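Putative tetR family transcriptional regulator (Streptomyces coelicolor A3, PDB 2Q24) probably binds operator DNA through its helix-turn-helix domain and regulates transcription as a dimeric member of the TetR family. Local coordinates at residues I20-A23 / A24-F28; C74-V77 / P78-A82; R95-I98 / D99-A103; S131-T134 / A135-A139; D149-S152 / T153-F156. All blocks are in the same frame, centred on the assembly; numbering follows the deposited sequence. Where two conformers were deposited one is given.

Interaction 1: I20-A23 / A24-F28; sequences ILAA and AVRVF
The guanidinium of Arg26 lies folded back along its own helix, with the backbone of Ala23 over one of its faces: Ala23 CA sits 3.6 Å above that plane, offset toward the rim. NH2 comes nearest to the earlier turn, 3.6 Å from Ala23 N, with Ala23 CB and Ala22 CB farther off. The return path starts with CG anti to the backbone N (chi1 -170°), and a bend at the third torsion then turns the group back toward the preceding turn. No hydrogen bond ties the guanidinium to residues 20-23; its NH1 is held by a salt bridge to Glu43 on helix 37-43, so the packing over Ala23 and the charge pair fix the group together.

Beneath it the backbone is regular. Val27 N donates to Ala23 O at 2.9 Å with an N-H...O angle of 164°, and Val27 CG2 rests 3.3 Å from the same oxygen. The small side chains meet their neighbours directly: Ala23 touches Glu43, and Ala24 touches Ala65 of helix 58-75. This is an alpha-helical i to i+4 arrangement in the first helix of the TetR-type DNA-binding domain, packed against the predicted helix-turn-helix.

Interaction 2: C74-V77 / P78-A82; sequences CDSV and PGLLA
Leu81 leans back over Val77, the residue one turn earlier. Its CB and CG each lie 3.6 Å from Val77 O, the carbonyl that also accepts the backbone N-H of Leu81, and CG lies by Leu136 of helix 125-142 as well. Beyond them CD1 reaches the methyl CG1 of Val77 at 3.6 Å, with the two side chains side by side and pointing the same way, while CD2 turns to Ala139 of helix 125-142. Leu81 CG stands anti to its carbonyl carbon (chi1 -73°), which keeps the branch beside the backbone N and within touch of the preceding turn.

The setting is the junction at which helix 58-75 gives way to the short helix 77-83. Pro78 fits the first turn of the new helix, where its lack of an N-H costs no helical bond. A water spans the junction, donating to Asp75 O at 2.7 Å and accepting from Gly79 N at 2.9 Å.

On another side of the turn, Leu80 CG lies 3.3 Å from Ser76 O, while Leu80 N donates to that oxygen with an N-H...O angle of 161°. Leu80 CD1 extends to Ser76 OG, a hydroxyl whose hydrogen bond is to Leu73 O in the helix before. Val77 also packs on Trp93 and Ala132, whereas Pro78 faces Ser131 of the second subunit.

Interaction 3: R95-I98 / D99-A103; sequences RRFI and DYATA
Phe97 and Tyr100 form a T-shaped pair within one helix, the edge of Tyr100 directed at the face of Phe97. The ring centroids are 5.6 Å apart and the planes meet at 65°. On the same helix Ala101 CB touches Phe97 CE2 at 3.9 Å. This is i to i+3 and i to i+4 packing on helix 86-106 of the all-helical C-terminal domain, the region that in TetR proteins follows the DNA-binding part.

Elsewhere round the helix the contact turns polar. Arg96, bent at its second and third torsions, curls back to form a salt bridge with Asp99 one turn on. The carboxylate oxygen arrives at the guanidinium edge, near its plane, although the two flat groups are themselves turned 61° apart. The separation of Arg96 NH1 and Asp99 OD2, 2.5 Å, is unusually short, and its exact length is doubtful.

The backbone supplies the frame: Ala101 N donates to Phe97 O, and the edge of the Tyr100 ring passes near that same oxygen. Farther out, Phe156 of helix 152-165 meets Phe97 edge-to-face, Ile129 packs against both aromatic side chains, and Tyr100 OH is anchored by a hydrogen bond to Tyr66 OH on helix 58-75. Phe97 leaves the backbone with CG anti to N (chi1 178°), which swings its ring alongside the carbonyl carbon and lets the later ring approach it, so that Tyr100 CD2 stands 4.0 Å above the Phe97 plane, displaced toward the rim.

Interaction 4: S131-T134 / A135-A139; sequences SALT and ALMDA
Four successive i to i+4 bonds keep this part of helix 125-142 regular, from Ala135 N to Ser131 O at 2.9 Å through to Asp138 N to Thr134 O at 2.7 Å. Leu133 and Met137, a selenomethionine, stand side by side one turn apart and point the same way. The heavy atom SE touches Leu133 CG at 4.1 Å, and Met137 CG comes to 3.1 Å from Leu133 O, the oxygen that also receives the N-H of Met137. With CG beside its own backbone N (chi1 -56°), the Met137 chain starts back over the earlier turn before its bend at the third torsion carries the end elsewhere, onto Ile146 and Ile150.

Thr134 and Asp138 make a second such pair. The methyl CG2 of Thr134, rather than its hydroxyl, faces the carboxylate, at 3.6 Å from Asp138 OD2. The hydroxyl is engaged elsewhere, probably with Ser152 OG, and with Gln130 O one turn back. Leu136 takes a different side of the helix; its CG lies 3.5 Å from Ala132 O, and its side chain meets Trp93 and Val77.

The chemistry is thus divided round the helix. Leu133, Leu136 and Met137 supply an apolar surface turned to neighbouring parts of the same chain, whereas Thr134, Ala135 and Asp138 pack on Pro78 of the second subunit. In that part of the dimer contact a small, mixed surface closes on a proline ring, consistent with a largely non-ionic patch.

Interaction 5: D149-S152 / T153-F156; sequences DIRS and TDMF
Arg151 and Asp154 run side by side and point the same way, their guanidinium and carboxylate planes 31° apart in the conformer of Arg151 described here. What touches in it is hydrocarbon against oxygen: Arg151 CG lies 3.6 Å from Asp154 OD2, and CB is only slightly farther. The charged end passes by, since Arg151 NE remains 4.4 Å from Asp154 OD2 and the oxygen sits well out of the guanidinium plane. Opposite charges are thus near without a salt bridge. A water instead joins the two residues, accepting from Arg151 N and donating to Asp154 OD2.

Arg151 occupies the N-cap position of helix 152-165, where the loop from helix 125-142 enters the next helix. Its carbonyl oxygen begins the helical bonding, taking the N-H of Met155 at 3.1 Å with an N-H...O angle of 161° and, weakly, that of Asp154. The carboxylate of Asp154, in the first turn, would probably interact favourably with the helix dipole.

Ser152 and Thr153 turn differently. In one of its two conformers Ser152 OG sits between the backbone N and the carbonyl carbon (chi1 48°), with the Thr134 hydroxyl as its probable partner; in this conformer a water links OG to Thr153 N. The Thr153 methyl CG2 approaches Arg151 CB at 4.1 Å. Phe156 N donates to Ser152 O at 2.8 Å, and the Phe156 ring leads off to Ile129, while Met155, modelled as selenomethionine, heads for Val182, Leu183 and Leu186.

Overall arrangement
The five contacts follow one another along the chain, each within a helix or at a helix junction, and together sample both parts of a TetR-like fold. Interaction 1 lies in the DNA-binding region and reaches interaction 3 through Val25 CG1 and Ala103 CB, 3.9 Å apart, so the first helix abuts helix 86-106. Interactions 3 and 5 also touch, their centres 17 Å apart. Interaction 4 touches both 2 and 5, each 10 Å away between centres, while 2 and 5 are 19 Å apart. Interactions 1 and 5, 30 Å between centres, lie on opposite sides of the chain's centre. Interactions 2 and 4 both touch the second subunit, placing this part of the dimer surface away from interaction 1, whose segments that subunit does not touch.

Interaction 1: I20-A23 / A24-F28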
# COMPACT_ATOMS: atom_id res chain seq x y z
N ILE B 20 0.48 18.82 0.94
CA ILE B 20 -0.37 18.94 2.12
C ILE B 20 -0.08 17.77 3.02
O ILE B 20 0.12 17.95 4.23
CB ILE B 20 -1.89 18.96 1.74
CG1 ILE B 20 -2.26 20.33 1.14
CG2 ILE B 20 -2.76 18.75 2.99
CD1 ILE B 20 -3.70 20.34 0.52
N LEU B 21 -0.06 16.57 2.42
CA LEU B 21 0.09 15.35 3.22
C LEU B 21 1.46 15.24 3.88
O LEU B 21 1.55 14.85 5.03
CB LEU B 21 -0.26 14.11 2.39
CG LEU B 21 -1.72 14.14 1.88
CD1 LEU B 21 -2.00 12.88 1.08
CD2 LEU B 21 -2.76 14.30 3.04
N ALA B 22 2.51 15.63 3.16
CA ALA B 22 3.86 15.67 3.73
C ALA B 22 3.91 16.64 4.91
O ALA B 22 4.42 16.30 5.99
CB ALA B 22 4.87 16.07 2.66
N ALA B 23 3.35 17.83 4.72
CA ALA B 23 3.25 18.83 5.79
C ALA B 23 2.42 18.33 6.98
O ALA B 23 2.81 18.53 8.15
CB ALA B 23 2.68 20.17 5.25
N ALA B 24 1.28 17.66 6.71
CA ALA B 24 0.49 17.05 7.76
C ALA B 24 1.28 16.04 8.61
O ALA B 24 1.19 16.04 9.83
CB ALA B 24 -0.77 16.37 7.16
N VAL B 25 2.00 15.14 7.95
CA VAL B 25 2.79 14.18 8.70
C VAL B 25 3.79 14.90 9.61
O VAL B 25 3.93 14.53 10.76
CB VAL B 25 3.54 13.23 7.75
CG1 VAL B 25 4.63 12.42 8.50
CG2 VAL B 25 2.54 12.30 7.02
N ARG B 26 4.48 15.91 9.07
CA ARG B 26 5.50 16.65 9.80
C ARG B 26 4.86 17.29 11.04
O ARG B 26 5.33 17.12 12.17
CB ARG B 26 6.09 17.70 8.84
CG ARG B 26 7.34 18.48 9.27
CD ARG B 26 7.69 19.54 8.18
NE ARG B 26 7.28 19.07 6.83
CZ ARG B 26 6.98 19.85 5.78
NH1 ARG B 26 7.03 21.18 5.87
NH2 ARG B 26 6.62 19.29 4.63
N VAL B 27 3.76 18.00 10.83
CA VAL B 27 3.13 18.76 11.92
C VAL B 27 2.43 17.85 12.94
O VAL B 27 2.52 18.07 14.15
CB VAL B 27 2.16 19.86 11.36
CG1 VAL B 27 1.50 20.64 12.52
CG2 VAL B 27 2.90 20.85 10.46
N PHE B 28 1.71 16.83 12.48
CA PHE B 28 1.08 15.91 13.41
C PHE B 28 2.12 15.10 14.19
O PHE B 28 1.92 14.82 15.37
CB PHE B 28 0.08 14.97 12.72
CG PHE B 28 -1.24 15.63 12.41
CD1 PHE B 28 -2.03 16.19 13.42
CD2 PHE B 28 -1.70 15.69 11.10
CE1 PHE B 28 -3.24 16.80 13.12
CE2 PHE B 28 -2.92 16.30 10.80
CZ PHE B 28 -3.68 16.85 11.81

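Interaction 2: C74-V77 / P78-A82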
# COMPACT_ATOMS: atom_id res chain seq x y z
N CYS B 74 6.68 2.47 0.53
CA CYS B 74 6.61 1.27 -0.27
C CYS B 74 7.02 1.47 -1.72
O CYS B 74 7.72 0.64 -2.31
CB CYS B 74 5.19 0.64 -0.18
SG CYS B 74 4.81 0.07 1.49
N ASP B 75 6.65 2.61 -2.25
CA ASP B 75 6.75 2.85 -3.68
C ASP B 75 8.17 3.33 -4.04
O ASP B 75 8.45 3.52 -5.20
CB ASP B 75 5.71 3.91 -4.05
CG ASP B 75 4.25 3.37 -4.03
OD1 ASP B 75 4.05 2.17 -3.93
OD2 ASP B 75 3.33 4.19 -4.08
N SER B 76 9.01 3.58 -3.03
CA SER B 76 10.40 3.93 -3.28
C SER B 76 11.21 2.70 -3.72
O SER B 76 12.31 2.87 -4.27
CB SER B 76 11.06 4.55 -2.00
OG SER B 76 11.15 3.59 -0.96
N VAL B 77 10.68 1.48 -3.53
CA VAL B 77 11.51 0.27 -3.73
C VAL B 77 12.01 0.06 -5.17
O VAL B 77 13.21 -0.16 -5.37
CB VAL B 77 10.85 -1.01 -3.19
CG1 VAL B 77 11.62 -2.25 -3.66
CG2 VAL B 77 10.77 -0.92 -1.61
N PRO B 78 11.10 0.13 -6.17
CA PRO B 78 11.61 -0.06 -7.54
C PRO B 78 12.72 0.95 -7.93
O PRO B 78 13.73 0.56 -8.53
CB PRO B 78 10.34 0.07 -8.43
CG PRO B 78 9.19 -0.26 -7.51
CD PRO B 78 9.63 0.28 -6.15
N GLY B 79 12.51 2.22 -7.62
CA GLY B 79 13.49 3.24 -7.94
C GLY B 79 14.80 3.01 -7.24
O GLY B 79 15.88 3.20 -7.85
N LEU B 80 14.75 2.62 -5.95
CA LEU B 80 16.00 2.36 -5.22
C LEU B 80 16.77 1.16 -5.81
O LEU B 80 18.00 1.19 -6.00
CB LEU B 80 15.72 2.17 -3.74
CG LEU B 80 15.31 3.44 -2.98
CD1 LEU B 80 14.83 3.03 -1.55
CD2 LEU B 80 16.56 4.45 -2.83
N LEU B 81 16.02 0.12 -6.18
CA LEU B 81 16.65 -1.05 -6.82
C LEU B 81 17.19 -0.78 -8.20
O LEU B 81 18.16 -1.44 -8.65
CB LEU B 81 15.70 -2.25 -6.84
CG LEU B 81 15.48 -2.92 -5.47
CD1 LEU B 81 14.22 -3.78 -5.65
CD2 LEU B 81 16.69 -3.78 -4.99
N ALA B 82 16.62 0.22 -8.87
CA ALA B 82 17.14 0.67 -10.15
C ALA B 82 18.46 1.44 -10.02
O ALA B 82 19.28 1.42 -10.94
CB ALA B 82 16.11 1.53 -10.85
O HOH W 1 10.42 4.08 -6.97

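Interaction 3: R95-I98 / D99-A103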
# COMPACT_ATOMS: atom_id res chain seq x y z
N ARG B 95 16.55 3.17 6.39
CA ARG B 95 16.54 4.53 6.96
C ARG B 95 15.17 5.20 6.73
O ARG B 95 14.63 5.84 7.64
CB ARG B 95 17.72 5.38 6.42
CG ARG B 95 19.07 4.93 6.92
CD ARG B 95 20.28 5.91 6.57
NE ARG B 95 19.91 7.28 6.82
CZ ARG B 95 20.14 7.96 7.95
NH1 ARG B 95 20.81 7.40 8.96
NH2 ARG B 95 19.71 9.22 8.05
N ARG B 96 14.60 5.02 5.54
CA ARG B 96 13.25 5.56 5.26
C ARG B 96 12.20 4.89 6.13
O ARG B 96 11.24 5.53 6.58
CB ARG B 96 12.88 5.42 3.75
CG ARG B 96 13.83 6.20 2.80
CD ARG B 96 13.88 7.68 3.17
NE ARG B 96 12.68 8.36 2.76
CZ ARG B 96 12.06 9.33 3.44
NH1 ARG B 96 12.48 9.76 4.64
NH2 ARG B 96 10.98 9.88 2.90
N PHE B 97 12.37 3.60 6.37
CA PHE B 97 11.48 2.92 7.31
C PHE B 97 11.57 3.57 8.69
O PHE B 97 10.52 3.83 9.32
CB PHE B 97 11.82 1.43 7.45
CG PHE B 97 10.93 0.72 8.45
CD1 PHE B 97 9.74 0.14 8.04
CD2 PHE B 97 11.25 0.72 9.80
CE1 PHE B 97 8.91 -0.49 8.98
CE2 PHE B 97 10.41 0.14 10.74
CZ PHE B 97 9.28 -0.48 10.34
N ILE B 98 12.80 3.80 9.20
CA ILE B 98 12.91 4.42 10.53
C ILE B 98 12.29 5.80 10.53
O ILE B 98 11.63 6.18 11.49
CB ILE B 98 14.38 4.45 11.07
CG1 ILE B 98 14.81 3.02 11.30
CG2 ILE B 98 14.51 5.25 12.42
CD1 ILE B 98 14.13 2.34 12.49
N ASP B 99 12.45 6.55 9.42
CA ASP B 99 11.80 7.89 9.26
C ASP B 99 10.26 7.78 9.41
O ASP B 99 9.62 8.57 10.12
CB ASP B 99 12.10 8.48 7.89
CG ASP B 99 13.57 8.91 7.70
OD1 ASP B 99 14.29 9.17 8.69
OD2 ASP B 99 13.95 9.04 6.51
N TYR B 100 9.69 6.79 8.73
CA TYR B 100 8.25 6.45 8.80
C TYR B 100 7.83 6.04 10.22
O TYR B 100 6.82 6.52 10.75
CB TYR B 100 7.97 5.31 7.81
CG TYR B 100 6.81 4.45 8.24
CD1 TYR B 100 5.51 4.90 8.16
CD2 TYR B 100 7.05 3.17 8.80
CE1 TYR B 100 4.44 4.10 8.61
CE2 TYR B 100 5.98 2.36 9.22
CZ TYR B 100 4.69 2.85 9.15
OH TYR B 100 3.64 2.06 9.56
N ALA B 101 8.59 5.14 10.83
CA ALA B 101 8.22 4.62 12.17
C ALA B 101 8.32 5.68 13.28
O ALA B 101 7.53 5.70 14.25
CB ALA B 101 9.09 3.37 12.47
N THR B 102 9.28 6.57 13.13
CA THR B 102 9.45 7.74 14.00
C THR B 102 8.24 8.66 13.90
O THR B 102 7.68 9.10 14.95
CB THR B 102 10.77 8.49 13.66
OG1 THR B 102 11.87 7.65 14.08
CG2 THR B 102 10.87 9.85 14.40
N ALA B 103 7.83 8.96 12.66
CA ALA B 103 6.60 9.73 12.39
C ALA B 103 5.35 9.06 12.97
O ALA B 103 4.52 9.72 13.66
CB ALA B 103 6.46 10.02 10.91

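Interaction 4: S131-T134 / A135-A139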
# COMPACT_ATOMS: atom_id res chain seq x y z
N SER B 131 5.88 -6.40 2.38
CA SER B 131 6.13 -6.84 1.01
C SER B 131 7.23 -6.05 0.35
O SER B 131 8.00 -6.60 -0.42
CB SER B 131 4.83 -6.77 0.19
OG SER B 131 5.00 -7.40 -1.07
N ALA B 132 7.33 -4.75 0.69
CA ALA B 132 8.41 -3.89 0.15
C ALA B 132 9.74 -4.43 0.66
O ALA B 132 10.73 -4.52 -0.07
CB ALA B 132 8.19 -2.45 0.65
N LEU B 133 9.76 -4.76 1.94
CA LEU B 133 10.92 -5.40 2.53
C LEU B 133 11.26 -6.72 1.84
O LEU B 133 12.41 -6.98 1.53
CB LEU B 133 10.63 -5.62 3.99
CG LEU B 133 11.74 -5.83 4.98
CD1 LEU B 133 13.00 -4.94 4.75
CD2 LEU B 133 11.14 -5.63 6.42
N THR B 134 10.26 -7.56 1.63
CA THR B 134 10.48 -8.81 0.88
C THR B 134 11.10 -8.58 -0.51
O THR B 134 12.03 -9.32 -0.92
CB THR B 134 9.13 -9.59 0.77
OG1 THR B 134 8.69 -9.93 2.09
CG2 THR B 134 9.28 -10.87 -0.06
N ALA B 135 10.60 -7.58 -1.24
CA ALA B 135 11.15 -7.26 -2.56
C ALA B 135 12.66 -6.92 -2.50
O ALA B 135 13.48 -7.49 -3.26
CB ALA B 135 10.33 -6.16 -3.27
N LEU B 136 13.01 -6.11 -1.51
CA LEU B 136 14.42 -5.70 -1.27
C LEU B 136 15.26 -6.91 -0.88
O LEU B 136 16.35 -7.14 -1.44
CB LEU B 136 14.45 -4.62 -0.20
CG LEU B 136 13.96 -3.21 -0.65
CD1 LEU B 136 13.64 -2.47 0.70
CD2 LEU B 136 14.95 -2.47 -1.55
N MSE B 137 14.76 -7.70 0.08
CA MSE B 137 15.54 -8.85 0.56
C MSE B 137 15.65 -9.97 -0.49
O MSE B 137 16.71 -10.54 -0.63
CB MSE B 137 14.98 -9.35 1.89
CG MSE B 137 14.96 -8.21 2.90
SE MSE B 137 14.35 -8.92 4.62
CE MSE B 137 15.71 -10.22 4.99
N ASP B 138 14.58 -10.19 -1.25
CA ASP B 138 14.65 -11.15 -2.35
C ASP B 138 15.74 -10.72 -3.34
O ASP B 138 16.54 -11.56 -3.79
CB ASP B 138 13.30 -11.23 -3.08
CG ASP B 138 12.28 -12.05 -2.34
OD1 ASP B 138 12.60 -12.62 -1.25
OD2 ASP B 138 11.13 -12.14 -2.85
N ALA B 139 15.79 -9.44 -3.70
CA ALA B 139 16.80 -9.01 -4.71
C ALA B 139 18.22 -9.14 -4.13
O ALA B 139 19.15 -9.57 -4.82
CB ALA B 139 16.56 -7.57 -5.16

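Interaction 5: D149-S152 / T153-F156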
# COMPACT_ATOMS: atom_id res chain seq x y z
N ASP B 149 18.11 -16.68 4.33
CA ASP B 149 17.30 -17.37 5.33
C ASP B 149 16.64 -16.50 6.41
O ASP B 149 16.14 -17.02 7.41
CB ASP B 149 18.14 -18.45 6.00
CG ASP B 149 19.30 -17.84 6.81
OD1 ASP B 149 19.74 -16.76 6.42
OD2 ASP B 149 19.78 -18.42 7.80
N ILE B 150 16.63 -15.20 6.21
CA ILE B 150 15.90 -14.32 7.14
C ILE B 150 14.51 -13.99 6.63
O ILE B 150 14.33 -13.74 5.45
CB ILE B 150 16.70 -13.03 7.46
CG1 ILE B 150 18.06 -13.38 8.03
CG2 ILE B 150 15.88 -12.11 8.39
CD1 ILE B 150 18.06 -14.21 9.41
N ARG B 151 13.54 -13.97 7.53
CA ARG B 151 12.14 -13.71 7.24
C ARG B 151 11.89 -12.20 7.24
O ARG B 151 12.39 -11.50 8.10
CB ARG B 151 11.26 -14.39 8.31
CG ARG B 151 11.75 -15.81 8.85
CD ARG B 151 10.58 -16.70 9.27
NE ARG B 151 10.82 -17.82 10.22
CZ ARG B 151 11.86 -18.67 10.27
NH1 ARG B 151 12.87 -18.61 9.42
NH2 ARG B 151 11.88 -19.61 11.21
N SER B 152 11.11 -11.71 6.27
CA SER B 152 10.81 -10.29 6.23
C SER B 152 9.97 -9.84 7.45
O SER B 152 10.09 -8.71 7.88
CB SER B 152 10.17 -9.89 4.89
OG SER B 152 9.13 -10.77 4.55
N THR B 153 9.17 -10.72 8.03
CA THR B 153 8.41 -10.31 9.22
C THR B 153 9.37 -10.06 10.42
O THR B 153 9.11 -9.24 11.32
CB THR B 153 7.30 -11.29 9.57
OG1 THR B 153 6.63 -10.80 10.74
CG2 THR B 153 7.85 -12.62 9.85
N ASP B 154 10.46 -10.82 10.43
CA ASP B 154 11.46 -10.65 11.49
C ASP B 154 12.24 -9.37 11.25
O ASP B 154 12.52 -8.62 12.18
CB ASP B 154 12.42 -11.85 11.55
CG ASP B 154 11.79 -13.08 12.13
OD1 ASP B 154 10.71 -13.02 12.78
OD2 ASP B 154 12.41 -14.14 11.96
N MSE B 155 12.60 -9.10 10.00
CA MSE B 155 13.30 -7.87 9.71
C MSE B 155 12.40 -6.68 10.05
O MSE B 155 12.84 -5.64 10.54
CB MSE B 155 13.73 -7.87 8.23
CG MSE B 155 14.58 -6.73 7.87
SE MSE B 155 16.40 -6.90 8.79
CE MSE B 155 17.07 -5.31 7.90
N PHE B 156 11.10 -6.81 9.74
CA PHE B 156 10.21 -5.73 10.09
C PHE B 156 10.26 -5.44 11.61
O PHE B 156 10.32 -4.30 12.06
CB PHE B 156 8.79 -6.07 9.64
CG PHE B 156 7.79 -4.95 9.86
CD1 PHE B 156 7.31 -4.20 8.77
CD2 PHE B 156 7.26 -4.70 11.12
CE1 PHE B 156 6.34 -3.22 8.95
CE2 PHE B 156 6.32 -3.68 11.31
CZ PHE B 156 5.88 -2.91 10.19
O HOH W 2 14.28 -14.71 10.35
O HOH W 3 8.00 -13.11 6.50